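Local coordinates for glycosyl transferase family 8 (Streptococcus pneumoniae, PDB 5GVV), which transfers galactose from UDP-galactose to the terminal glucose of the already glycosylated serine-rich repeat protein PsrP, the third step of its O-glycosylation, at residues 14-17 with 18-22; 246-249 with 250-254; 41-45 with 46-50; 231-234 with 235-238; 53-56 with 57-60. All coordinates share one frame; numbering follows the deposited sequence.

How the interactions relate
Five short-range contacts sample the helix starts, helix ends and a turn of a GT-A glycosyltransferase, two of them at its UDP pocket. Interactions 1 and 4 both touch UDP, the first through Tyr16 at the uracil, the second through Lys233 at the diphosphate; their centres lie about 14 Å apart, and Tyr16 OH packs 3.4 Å from Trp235 CH2. Interaction 2 touches both, with Trp248 NE1 2.9 Å from Pro234 O and Trp247 beside Thr22. Interaction 3, later in the chain, meets interaction 1 through Trp47 NE1, 2.9 Å from Glu21 OE1. Interaction 5 ends the helix 45-57 that interaction 3 starts, their centres about 16 Å apart, away from the ligand.

Interaction 1 (14-17 with 18-22); sequences YAYI and RQIET. With UDP (uridine-5'-diphosphate), chain D.
Tyr16 and Gln19 cross at about a right angle at the start of helix 17-30, where Tyr16 holds the N-cap position after strand 6-11 of the GT-A domain. The phenol ring is sandwiched. Over one face lies the uracil of UDP, with Tyr16 CD1 3.2 Å from UDP N3; the opposite face takes the aliphatic part of Gln19, whose CG stands 4.1 Å from the centroid of the Tyr16 ring and only 13° off its normal, a CH-pi contact. The first torsion of Tyr16, -135°, lies away from the usual staggered positions and sets the ring between the base and Gln19. At the ring's edge comes Ile20 CG1, while Ile20 CD1 packs against Tyr16 CB.

The backbone beneath is an ordinary helix start. Ile20 N donates to Tyr16 O at 2.9 Å and almost straight, and Gln19 N adds a weak bond to the same oxygen. Ile17 O receives Glu21 N. One water bridges Ala15 O and Arg18 N, joining the short 3-10 segment to the first turn.

Farther out, Arg18 NH1 bonds Tyr14 OH of the second subunit, and Glu21 is held by Trp47 and Trp255. One turn along, Thr22 curls back on its own helix: its OG1 donates to Arg18 O at 2.7 Å, sharing that carbonyl with Thr22 N.

Interaction 2 (246-249 with 250-254); sequences VWWE and YSLMD
Over Val246 to Leu252 the backbone runs out the last turns of helix 244-251, with Ser251 N on Trp247 O at 3.0 Å and Leu252 N on Trp248 O at 2.9 Å, before the chain leaves helical geometry; a weaker bond joins Tyr250 N to Val246 O. On this C-terminal helix end the side chains pair one turn apart. Trp247, with CG anti to its backbone N (chi1 -173°), swings its indole along the helix toward Ser251. There Ser251 CB sits over the six-membered ring, 3.8 Å from the centroid of that Trp247 ring and 26° off its normal, a CH-pi contact. Trp248 crosses Leu252 obliquely, its CE3 meeting CD1, while its NE1 is bonded to Pro234 O in the UDP-binding loop. Trp247 CZ3 in turn stands over the centre of the Trp248 ring.

Val246 and Tyr250 lie side by side and point the same way. The phenol hydroxyl of Tyr250 bonds His30, and the Trp247 indole meets that of Trp235, so the helix end is wedged between helix 17-30 and the nucleotide loop. Where Tyr250 turns its ring edge to the preceding turn, CD2 comes 3.3 Å from Val246 O.

Interaction 3 (41-45 with 46-50); sequences QDIPQ and EWFSQ
Gln45 O takes the shortest sound polar bond here, from Ser49 N at 2.9 Å, the first full turn of helix 45-57, which Pro44 precedes as N-cap residue. The N-H...O angle of 161° marks a well-formed helical bond. One residue earlier the turn is looser: Trp47 N reaches Pro44 O at 3.2 Å, a weak bond. This is the loop-to-helix junction after strand 34-40 in the Rossmann-like half of the GT-A fold.

Ile43, the residue before the N-cap, and Phe48, four residues after it, meet in a contact that fits a hydrophobic staple, and Trp47 adds a second aromatic partner. A chi1 of -57° sets Ile43 CG1 beside the backbone N and leaves CG2 anti to it, directed at both rings. This CG2 methyl meets Phe48 CE2 at 3.7 Å and Trp47 CE3 at 3.8 Å, each ring being approached obliquely. The Ile43 and Phe48 side chains cross at about a right angle, and Trp47 CE3 lies over a face of the Phe48 ring near its rim. The three side chains also touch Leu38 of the adjacent strand, so the cluster seals the helix start onto the sheet.

The polar groups are held from outside. Gln45 NE2 bonds Phe322 O and Val325 O, and Glu46 makes a salt bridge to Arg244 of the second subunit. Bent at chi2 (86°), the Glu46 chain folds back across the helix start, bringing its OE1 to 3.8 Å from Pro44 CB.

Interaction 4 (231-234 with 235-238); sequences QDKP and WNQF. With UDP (uridine-5'-diphosphate), chain D.
A type I beta turn from Lys233 to Asn236, in the loop that follows strand 225-227, carries one of the residues that hold the diphosphate of UDP. The turn is closed by Asn236 N donating to Lys233 O at 3.1 Å; the donor stands above the carbonyl plane. Within it Lys233 and Trp235 lie side by side and point the same way. Lys233 CB sits over the centre of the Trp235 six-membered ring, 3.5 Å from the centroid and 13° off the normal, a CH-pi contact, and the chain then runs across the same face with CG 3.4 Å from Trp235 CZ2. The indole thus forms a flat bed for the lysine methylenes. Its own first torsion of 60° puts CG between the backbone N and carbonyl carbon, turning the ring back over the preceding residues.

At its far end Lys233 NZ donates to UDP O2A at 2.9 Å. Ser230 O, Tyr228 O and OD2 of the manganese ligand Asp108 also surround NZ, so four oxygens must share its three hydrogens. On another side of the turn a water ties Asp232 OD1, Asn236 ND2 and Phe238 O together, and Trp235 O bonds Tyr14 of the second subunit.

The loop thus lies between strand 225-227, which it follows, helix 244-251, where Pro234 packs on Arg244, and helix 17-30, where Trp235 touches Gln19.

Interaction 5 (53-56 with 57-60); sequences IYLQ and EMGG
Ile53 to Glu57 forms the last turn of helix 45-57, its backbone still helical where Glu57 N donates to Ile53 O at 3.0 Å, after which the chain turns off through Met58 and two glycines. The closing bonds overlap: Gly60 N reaches back to Leu55 O at 2.7 Å and Gly59 N to Gln56 O at 2.9 Å, while Met58 N adds weak bonds to Tyr54 O and Leu55 O. Gly59 has positive phi (85°), a conformation favouring glycine. Gln56 CA adds a CH...O contact of 3.2 Å to Gly60 O.

Ile53 and Glu57 lie alongside each other and point the same way, with Ile53 CG2 3.6 Å from Glu57 OE2, so that a methyl rests against the carboxylate. On another flank Leu55 CD2 comes within 4.4 Å of the CE methyl of Met58, modelled as selenomethionine. That chain is bent at chi3 (-69°), which carries CE back toward the helix; both residues also touch Cys28 on helix 17-30, and Met58 packs on Leu259 and Trp262. Gln56 OE1 bonds Lys272 N. Taken together, the paired glycine bonds to Leu55 O and Gln56 O are those of a Schellman motif, with Gly59 as C-prime residue, ending the helix ahead of edge strand 61-66.

Interaction 1 (14-17 with 18-22)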
# COMPACT_ATOMS: atom_id res chain seq x y z
N TYR A 14 4.84 -8.58 0.43
CA TYR A 14 3.68 -7.80 0.01
C TYR A 14 3.30 -6.76 1.06
O TYR A 14 2.80 -5.68 0.72
CB TYR A 14 2.50 -8.75 -0.22
CG TYR A 14 1.28 -8.17 -0.91
CD1 TYR A 14 1.36 -7.04 -1.72
CD2 TYR A 14 0.04 -8.78 -0.77
CE1 TYR A 14 0.22 -6.52 -2.34
CE2 TYR A 14 -1.09 -8.27 -1.38
CZ TYR A 14 -1.00 -7.15 -2.17
OH TYR A 14 -2.14 -6.67 -2.78
N ALA A 15 3.53 -7.07 2.33
CA ALA A 15 3.17 -6.16 3.40
C ALA A 15 4.03 -4.90 3.34
O ALA A 15 3.66 -3.86 3.88
CB ALA A 15 3.32 -6.84 4.76
N TYR A 16 5.17 -5.01 2.67
CA TYR A 16 6.10 -3.90 2.52
C TYR A 16 5.97 -3.28 1.12
O TYR A 16 6.83 -2.50 0.70
CB TYR A 16 7.53 -4.42 2.72
CG TYR A 16 8.43 -3.57 3.59
CD1 TYR A 16 8.18 -3.41 4.95
CD2 TYR A 16 9.57 -2.97 3.07
CE1 TYR A 16 9.03 -2.64 5.76
CE2 TYR A 16 10.42 -2.21 3.86
CZ TYR A 16 10.14 -2.05 5.20
OH TYR A 16 10.99 -1.30 5.99
N ILE A 17 4.90 -3.60 0.41
CA ILE A 17 4.77 -3.15 -0.98
C ILE A 17 4.81 -1.62 -1.15
O ILE A 17 5.35 -1.13 -2.16
CB ILE A 17 3.51 -3.75 -1.67
CG1 ILE A 17 3.61 -3.61 -3.19
CG2 ILE A 17 2.23 -3.10 -1.14
CD1 ILE A 17 4.69 -4.49 -3.82
N ARG A 18 4.28 -0.87 -0.18
CA ARG A 18 4.27 0.59 -0.26
C ARG A 18 5.69 1.16 -0.18
O ARG A 18 5.99 2.19 -0.78
CB ARG A 18 3.39 1.22 0.83
CG ARG A 18 1.89 1.12 0.57
CD ARG A 18 1.07 1.78 1.67
NE ARG A 18 1.23 3.24 1.68
CZ ARG A 18 1.78 3.92 2.67
NH1 ARG A 18 2.23 3.27 3.75
NH2 ARG A 18 1.90 5.24 2.60
N GLN A 19 6.55 0.48 0.57
CA GLN A 19 7.95 0.89 0.72
C GLN A 19 8.76 0.45 -0.49
O GLN A 19 9.56 1.22 -1.03
CB GLN A 19 8.55 0.30 2.00
CG GLN A 19 7.97 0.87 3.30
CD GLN A 19 6.51 0.50 3.53
OE1 GLN A 19 6.11 -0.64 3.33
NE2 GLN A 19 5.70 1.48 3.91
N ILE A 20 8.55 -0.79 -0.92
CA ILE A 20 9.23 -1.30 -2.11
C ILE A 20 8.91 -0.43 -3.32
O ILE A 20 9.82 -0.03 -4.05
CB ILE A 20 8.81 -2.75 -2.43
CG1 ILE A 20 9.15 -3.68 -1.26
CG2 ILE A 20 9.46 -3.25 -3.73
CD1 ILE A 20 8.53 -5.07 -1.39
N GLU A 21 7.64 -0.12 -3.52
CA GLU A 21 7.23 0.65 -4.69
C GLU A 21 7.75 2.08 -4.65
O GLU A 21 8.16 2.62 -5.68
CB GLU A 21 5.71 0.64 -4.87
CG GLU A 21 5.26 1.20 -6.22
CD GLU A 21 3.79 1.00 -6.50
OE1 GLU A 21 3.14 0.19 -5.81
OE2 GLU A 21 3.28 1.67 -7.43
N THR A 22 7.73 2.69 -3.46
CA THR A 22 8.29 4.02 -3.27
C THR A 22 9.79 4.07 -3.57
O THR A 22 10.27 4.99 -4.22
CB THR A 22 8.04 4.53 -1.84
OG1 THR A 22 6.63 4.66 -1.63
CG2 THR A 22 8.70 5.88 -1.63
N1 UDP D . 11.65 -6.06 4.93
C2 UDP D . 10.44 -6.47 4.41
N3 UDP D . 9.29 -6.44 5.19
C4 UDP D . 9.36 -6.01 6.49
C5 UDP D . 10.58 -5.59 7.02
C6 UDP D . 11.74 -5.73 6.26
O2 UDP D . 10.38 -6.86 3.25
O4 UDP D . 8.33 -5.98 7.18
C1' UDP D . 12.85 -6.10 4.07
C2' UDP D . 13.01 -4.77 3.36
O2' UDP D . 13.57 -4.96 2.08
C3' UDP D . 14.02 -4.03 4.22
C4' UDP D . 14.88 -5.17 4.75
O4' UDP D . 14.02 -6.29 4.86
O3' UDP D . 14.75 -3.09 3.46
C5' UDP D . 15.54 -4.84 6.09
O5' UDP D . 14.63 -4.07 6.85
PA UDP D . 15.10 -2.62 7.36
O1A UDP D . 15.40 -1.83 6.15
O2A UDP D . 14.03 -1.99 8.18
O3A UDP D . 16.42 -2.88 8.25
PB UDP D . 17.52 -1.73 8.55
O1B UDP D . 18.75 -2.33 9.09
O2B UDP D . 16.95 -0.81 9.57
O3B UDP D . 17.82 -0.97 7.31
O HOH W 1 3.07 -1.56 2.51
O HOH W 2 2.49 0.34 -3.37

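Interaction 2 (246-249 with 250-254)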
# COMPACT_ATOMS: atom_id res chain seq x y z
N VAL A 246 10.78 13.90 2.29
CA VAL A 246 11.34 13.36 1.05
C VAL A 246 10.70 12.01 0.70
O VAL A 246 10.40 11.75 -0.48
CB VAL A 246 12.86 13.20 1.13
CG1 VAL A 246 13.41 12.63 -0.18
CG2 VAL A 246 13.52 14.54 1.45
N TRP A 247 10.48 11.17 1.70
CA TRP A 247 9.88 9.86 1.46
C TRP A 247 8.48 10.01 0.91
O TRP A 247 8.09 9.31 -0.03
CB TRP A 247 9.85 8.99 2.72
CG TRP A 247 9.39 7.56 2.44
CD1 TRP A 247 10.19 6.49 2.12
CD2 TRP A 247 8.04 7.08 2.42
NE1 TRP A 247 9.42 5.37 1.92
CE2 TRP A 247 8.10 5.70 2.10
CE3 TRP A 247 6.79 7.66 2.66
CZ2 TRP A 247 6.94 4.91 2.00
CZ3 TRP A 247 5.65 6.87 2.56
CH2 TRP A 247 5.74 5.51 2.23
N TRP A 248 7.70 10.91 1.52
CA TRP A 248 6.33 11.11 1.10
C TRP A 248 6.23 11.68 -0.31
O TRP A 248 5.32 11.32 -1.07
CB TRP A 248 5.58 11.98 2.12
CG TRP A 248 5.23 11.17 3.32
CD1 TRP A 248 5.89 11.13 4.51
CD2 TRP A 248 4.16 10.22 3.42
NE1 TRP A 248 5.29 10.24 5.36
CE2 TRP A 248 4.22 9.67 4.71
CE3 TRP A 248 3.16 9.80 2.55
CZ2 TRP A 248 3.31 8.71 5.16
CZ3 TRP A 248 2.25 8.84 2.99
CH2 TRP A 248 2.33 8.31 4.28
N GLU A 249 7.17 12.55 -0.66
CA GLU A 249 7.24 13.13 -2.00
C GLU A 249 7.29 12.05 -3.08
O GLU A 249 6.65 12.17 -4.13
CB GLU A 249 8.46 14.03 -2.10
CG GLU A 249 8.63 14.72 -3.44
CD GLU A 249 9.80 15.69 -3.44
OE1 GLU A 249 9.76 16.66 -4.22
OE2 GLU A 249 10.75 15.47 -2.65
N TYR A 250 8.04 10.98 -2.83
CA TYR A 250 8.10 9.89 -3.80
C TYR A 250 6.95 8.89 -3.66
O TYR A 250 6.48 8.34 -4.66
CB TYR A 250 9.46 9.20 -3.74
CG TYR A 250 10.57 10.04 -4.32
CD1 TYR A 250 10.79 10.08 -5.70
CD2 TYR A 250 11.37 10.82 -3.51
CE1 TYR A 250 11.80 10.85 -6.24
CE2 TYR A 250 12.38 11.60 -4.04
CZ TYR A 250 12.58 11.61 -5.41
OH TYR A 250 13.59 12.39 -5.94
N SER A 251 6.49 8.67 -2.43
CA SER A 251 5.36 7.76 -2.22
C SER A 251 4.10 8.25 -2.95
O SER A 251 3.35 7.44 -3.52
CB SER A 251 5.06 7.61 -0.73
OG SER A 251 3.91 6.81 -0.52
N LEU A 252 3.89 9.56 -2.93
CA LEU A 252 2.68 10.15 -3.51
C LEU A 252 2.85 10.55 -4.98
O LEU A 252 1.95 11.14 -5.58
CB LEU A 252 2.26 11.37 -2.69
CG LEU A 252 2.00 11.03 -1.22
CD1 LEU A 252 1.88 12.28 -0.39
CD2 LEU A 252 0.75 10.17 -1.09
N MSE A 253 4.00 10.21 -5.55
CA MSE A 253 4.28 10.51 -6.95
C MSE A 253 3.63 9.45 -7.84
O MSE A 253 3.82 8.25 -7.63
CB MSE A 253 5.79 10.55 -7.18
CG MSE A 253 6.23 10.97 -8.57
SE MSE A 253 8.16 11.16 -8.69
CE MSE A 253 8.35 12.85 -7.74
N ASP A 254 2.82 9.89 -8.80
CA ASP A 254 2.23 8.97 -9.78
C ASP A 254 3.34 8.42 -10.67
O ASP A 254 4.33 9.10 -10.92
CB ASP A 254 1.20 9.69 -10.65
CG ASP A 254 -0.14 9.89 -9.95
OD1 ASP A 254 -0.52 9.05 -9.10
OD2 ASP A 254 -0.82 10.88 -10.27

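Interaction 3 (41-45 with 46-50)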
# COMPACT_ATOMS: atom_id res chain seq x y z
N GLN A 41 7.89 -13.53 -1.90
CA GLN A 41 7.14 -14.78 -1.80
C GLN A 41 5.68 -14.58 -2.18
O GLN A 41 5.06 -15.47 -2.75
CB GLN A 41 7.16 -15.32 -0.37
CG GLN A 41 8.52 -15.69 0.19
CD GLN A 41 8.40 -16.44 1.50
OE1 GLN A 41 8.51 -15.86 2.58
NE2 GLN A 41 8.16 -17.74 1.42
N ASP A 42 5.14 -13.42 -1.84
CA ASP A 42 3.69 -13.26 -1.86
C ASP A 42 3.15 -12.03 -2.59
O ASP A 42 1.97 -11.70 -2.44
CB ASP A 42 3.16 -13.26 -0.42
CG ASP A 42 3.70 -12.10 0.41
OD1 ASP A 42 4.72 -11.49 0.02
OD2 ASP A 42 3.09 -11.81 1.46
N ILE A 43 3.97 -11.37 -3.40
CA ILE A 43 3.49 -10.21 -4.16
C ILE A 43 2.63 -10.65 -5.35
O ILE A 43 3.05 -11.48 -6.17
CB ILE A 43 4.64 -9.29 -4.61
CG1 ILE A 43 5.45 -8.81 -3.40
CG2 ILE A 43 4.10 -8.08 -5.37
CD1 ILE A 43 6.63 -7.91 -3.78
N PRO A 44 1.41 -10.10 -5.44
CA PRO A 44 0.44 -10.44 -6.50
C PRO A 44 0.97 -10.19 -7.90
O PRO A 44 1.64 -9.18 -8.14
CB PRO A 44 -0.74 -9.52 -6.20
CG PRO A 44 -0.69 -9.34 -4.71
CD PRO A 44 0.79 -9.26 -4.40
N GLN A 45 0.63 -11.08 -8.83
CA GLN A 45 1.12 -11.02 -10.20
C GLN A 45 0.66 -9.76 -10.94
O GLN A 45 1.37 -9.26 -11.81
CB GLN A 45 0.65 -12.25 -10.97
CG GLN A 45 1.38 -13.54 -10.59
CD GLN A 45 0.63 -14.78 -11.03
OE1 GLN A 45 -0.41 -15.12 -10.46
NE2 GLN A 45 1.14 -15.46 -12.05
N GLU A 46 -0.53 -9.26 -10.58
CA GLU A 46 -1.10 -8.07 -11.21
C GLU A 46 -0.22 -6.84 -11.00
O GLU A 46 -0.09 -5.99 -11.88
CB GLU A 46 -2.50 -7.78 -10.66
CG GLU A 46 -3.58 -8.76 -11.11
CD GLU A 46 -3.67 -9.99 -10.23
OE1 GLU A 46 -2.82 -10.16 -9.34
OE2 GLU A 46 -4.61 -10.79 -10.43
N TRP A 47 0.38 -6.75 -9.81
CA TRP A 47 1.29 -5.65 -9.51
C TRP A 47 2.50 -5.72 -10.43
O TRP A 47 2.87 -4.73 -11.05
CB TRP A 47 1.71 -5.69 -8.04
CG TRP A 47 2.59 -4.53 -7.63
CD1 TRP A 47 2.18 -3.30 -7.19
CD2 TRP A 47 4.02 -4.49 -7.63
NE1 TRP A 47 3.28 -2.50 -6.92
CE2 TRP A 47 4.42 -3.22 -7.19
CE3 TRP A 47 5.00 -5.43 -7.98
CZ2 TRP A 47 5.76 -2.85 -7.07
CZ3 TRP A 47 6.34 -5.06 -7.86
CH2 TRP A 47 6.70 -3.78 -7.41
N PHE A 48 3.09 -6.91 -10.53
CA PHE A 48 4.25 -7.11 -11.40
C PHE A 48 3.96 -6.79 -12.86
O PHE A 48 4.77 -6.14 -13.51
CB PHE A 48 4.75 -8.55 -11.29
CG PHE A 48 5.76 -8.76 -10.20
CD1 PHE A 48 7.09 -8.44 -10.40
CD2 PHE A 48 5.37 -9.29 -8.97
CE1 PHE A 48 8.03 -8.63 -9.41
CE2 PHE A 48 6.30 -9.49 -7.97
CZ PHE A 48 7.64 -9.16 -8.18
N SER A 49 2.82 -7.25 -13.37
CA SER A 49 2.46 -7.00 -14.77
C SER A 49 2.49 -5.51 -15.15
O SER A 49 3.08 -5.14 -16.16
CB SER A 49 1.11 -7.61 -15.11
OG SER A 49 1.18 -9.02 -15.09
N GLN A 50 1.86 -4.68 -14.33
CA GLN A 50 1.77 -3.25 -14.62
C GLN A 50 3.12 -2.53 -14.50
O GLN A 50 3.50 -1.75 -15.37
CB GLN A 50 0.75 -2.57 -13.71
CG GLN A 50 0.53 -1.10 -14.05
CD GLN A 50 -0.05 -0.91 -15.45
OE1 GLN A 50 -1.22 -1.18 -15.68
NE2 GLN A 50 0.78 -0.45 -16.38

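Interaction 4 (231-234 with 235-238)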
# COMPACT_ATOMS: atom_id res chain seq x y z
N GLN A 231 13.60 1.75 13.55
CA GLN A 231 12.15 1.61 13.55
C GLN A 231 11.46 2.96 13.45
O GLN A 231 10.22 3.03 13.46
CB GLN A 231 11.68 0.84 14.78
CG GLN A 231 12.37 -0.51 14.97
CD GLN A 231 12.09 -1.49 13.83
OE1 GLN A 231 12.72 -1.44 12.77
NE2 GLN A 231 11.15 -2.41 14.06
N ASP A 232 12.25 4.03 13.36
CA ASP A 232 11.71 5.38 13.23
C ASP A 232 11.48 5.71 11.75
O ASP A 232 12.13 6.61 11.21
CB ASP A 232 12.67 6.38 13.86
CG ASP A 232 12.14 7.80 13.85
OD1 ASP A 232 10.93 7.99 14.12
OD2 ASP A 232 12.93 8.73 13.58
N LYS A 233 10.57 4.98 11.11
CA LYS A 233 10.34 5.12 9.67
C LYS A 233 9.48 6.35 9.35
O LYS A 233 8.53 6.65 10.07
CB LYS A 233 9.67 3.86 9.12
CG LYS A 233 10.35 2.53 9.49
CD LYS A 233 11.80 2.48 9.00
CE LYS A 233 12.23 1.04 8.74
NZ LYS A 233 13.72 0.88 8.76
N PRO A 234 9.82 7.06 8.26
CA PRO A 234 9.12 8.31 7.95
C PRO A 234 7.68 8.07 7.50
O PRO A 234 6.88 9.01 7.48
CB PRO A 234 9.93 8.89 6.79
CG PRO A 234 10.56 7.68 6.13
CD PRO A 234 10.87 6.75 7.27
N TRP A 235 7.35 6.83 7.16
CA TRP A 235 5.99 6.52 6.74
C TRP A 235 5.05 6.22 7.90
O TRP A 235 3.84 6.05 7.70
CB TRP A 235 5.97 5.37 5.73
CG TRP A 235 6.54 4.07 6.22
CD1 TRP A 235 5.90 3.12 6.98
CD2 TRP A 235 7.85 3.55 5.95
NE1 TRP A 235 6.73 2.05 7.20
CE2 TRP A 235 7.94 2.28 6.59
CE3 TRP A 235 8.95 4.01 5.24
CZ2 TRP A 235 9.09 1.49 6.53
CZ3 TRP A 235 10.10 3.23 5.18
CH2 TRP A 235 10.16 1.98 5.83
N ASN A 236 5.59 6.14 9.11
CA ASN A 236 4.76 5.95 10.29
C ASN A 236 3.92 7.20 10.52
O ASN A 236 4.24 8.25 9.97
CB ASN A 236 5.62 5.63 11.51
CG ASN A 236 6.20 4.22 11.46
OD1 ASN A 236 5.73 3.37 10.71
ND2 ASN A 236 7.22 3.98 12.27
N GLN A 237 2.86 7.09 11.31
CA GLN A 237 2.04 8.26 11.61
C GLN A 237 2.90 9.34 12.25
O GLN A 237 2.78 10.53 11.94
CB GLN A 237 0.87 7.89 12.54
CG GLN A 237 0.02 9.09 12.95
CD GLN A 237 -1.19 8.71 13.79
OE1 GLN A 237 -1.16 7.74 14.55
NE2 GLN A 237 -2.27 9.48 13.66
N PHE A 238 3.80 8.91 13.14
CA PHE A 238 4.75 9.83 13.75
C PHE A 238 6.18 9.33 13.55
O PHE A 238 6.43 8.12 13.55
CB PHE A 238 4.48 9.99 15.25
CG PHE A 238 3.03 10.24 15.60
CD1 PHE A 238 2.44 11.46 15.32
CD2 PHE A 238 2.28 9.26 16.22
CE1 PHE A 238 1.11 11.70 15.65
CE2 PHE A 238 0.95 9.48 16.55
CZ PHE A 238 0.36 10.70 16.26
N1 UDP D . 11.65 -6.06 4.93
C2 UDP D . 10.44 -6.47 4.41
N3 UDP D . 9.29 -6.44 5.19
C4 UDP D . 9.36 -6.01 6.49
C5 UDP D . 10.58 -5.59 7.02
C6 UDP D . 11.74 -5.73 6.26
O2 UDP D . 10.38 -6.86 3.25
O4 UDP D . 8.33 -5.98 7.18
C1' UDP D . 12.85 -6.10 4.07
C2' UDP D . 13.01 -4.77 3.36
O2' UDP D . 13.57 -4.96 2.08
C3' UDP D . 14.02 -4.03 4.22
C4' UDP D . 14.88 -5.17 4.75
O4' UDP D . 14.02 -6.29 4.86
O3' UDP D . 14.75 -3.09 3.46
C5' UDP D . 15.54 -4.84 6.09
O5' UDP D . 14.63 -4.07 6.85
PA UDP D . 15.10 -2.62 7.36
O1A UDP D . 15.40 -1.83 6.15
O2A UDP D . 14.03 -1.99 8.18
O3A UDP D . 16.42 -2.88 8.25
PB UDP D . 17.52 -1.73 8.55
O1B UDP D . 18.75 -2.33 9.09
O2B UDP D . 16.95 -0.81 9.57
O3B UDP D . 17.82 -0.97 7.31
O HOH W 3 8.53 6.13 14.28

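Interaction 5 (53-56 with 57-60)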
# COMPACT_ATOMS: atom_id res chain seq x y z
N ILE A 53 5.64 -3.16 -17.27
CA ILE A 53 5.42 -2.31 -18.44
C ILE A 53 6.12 -0.96 -18.29
O ILE A 53 6.72 -0.45 -19.24
CB ILE A 53 3.92 -2.07 -18.68
CG1 ILE A 53 3.22 -3.37 -19.08
CG2 ILE A 53 3.70 -1.00 -19.76
CD1 ILE A 53 1.72 -3.25 -19.28
N TYR A 54 6.02 -0.37 -17.10
CA TYR A 54 6.69 0.91 -16.84
C TYR A 54 8.19 0.77 -17.05
O TYR A 54 8.81 1.60 -17.72
CB TYR A 54 6.42 1.37 -15.40
CG TYR A 54 4.98 1.66 -15.09
CD1 TYR A 54 4.07 1.96 -16.11
CD2 TYR A 54 4.51 1.64 -13.78
CE1 TYR A 54 2.74 2.22 -15.82
CE2 TYR A 54 3.18 1.90 -13.49
CZ TYR A 54 2.31 2.19 -14.51
OH TYR A 54 0.98 2.45 -14.22
N LEU A 55 8.77 -0.27 -16.46
CA LEU A 55 10.21 -0.48 -16.54
C LEU A 55 10.67 -0.66 -17.98
O LEU A 55 11.69 -0.11 -18.39
CB LEU A 55 10.63 -1.68 -15.69
CG LEU A 55 11.15 -1.38 -14.29
CD1 LEU A 55 12.42 -0.55 -14.36
CD2 LEU A 55 10.10 -0.66 -13.47
N GLN A 56 9.90 -1.43 -18.75
CA GLN A 56 10.23 -1.66 -20.16
C GLN A 56 10.14 -0.39 -21.00
O GLN A 56 10.96 -0.17 -21.90
CB GLN A 56 9.31 -2.75 -20.73
CG GLN A 56 9.53 -4.13 -20.10
CD GLN A 56 8.57 -5.17 -20.63
OE1 GLN A 56 7.61 -4.85 -21.32
NE2 GLN A 56 8.83 -6.44 -20.30
N GLU A 57 9.15 0.44 -20.71
CA GLU A 57 8.98 1.70 -21.43
C GLU A 57 10.15 2.64 -21.17
O GLU A 57 10.43 3.53 -21.98
CB GLU A 57 7.64 2.35 -21.07
CG GLU A 57 6.44 1.59 -21.64
CD GLU A 57 5.10 2.17 -21.23
OE1 GLU A 57 5.03 2.91 -20.23
OE2 GLU A 57 4.10 1.86 -21.91
N MSE A 58 10.83 2.42 -20.08
CA MSE A 58 11.98 3.23 -19.71
C MSE A 58 13.27 2.52 -20.13
O MSE A 58 14.34 2.94 -19.76
CB MSE A 58 11.97 3.62 -18.23
CG MSE A 58 10.78 4.54 -17.89
SE MSE A 58 10.98 5.00 -15.98
CE MSE A 58 10.65 3.46 -14.90
N GLY A 59 13.14 1.45 -20.92
CA GLY A 59 14.28 0.73 -21.46
C GLY A 59 14.85 -0.34 -20.55
O GLY A 59 16.00 -0.75 -20.72
N GLY A 60 14.05 -0.80 -19.59
CA GLY A 60 14.52 -1.80 -18.64
C GLY A 60 13.58 -2.98 -18.55
O GLY A 60 12.88 -3.29 -19.51
O HOH W 4 14.23 1.35 -16.79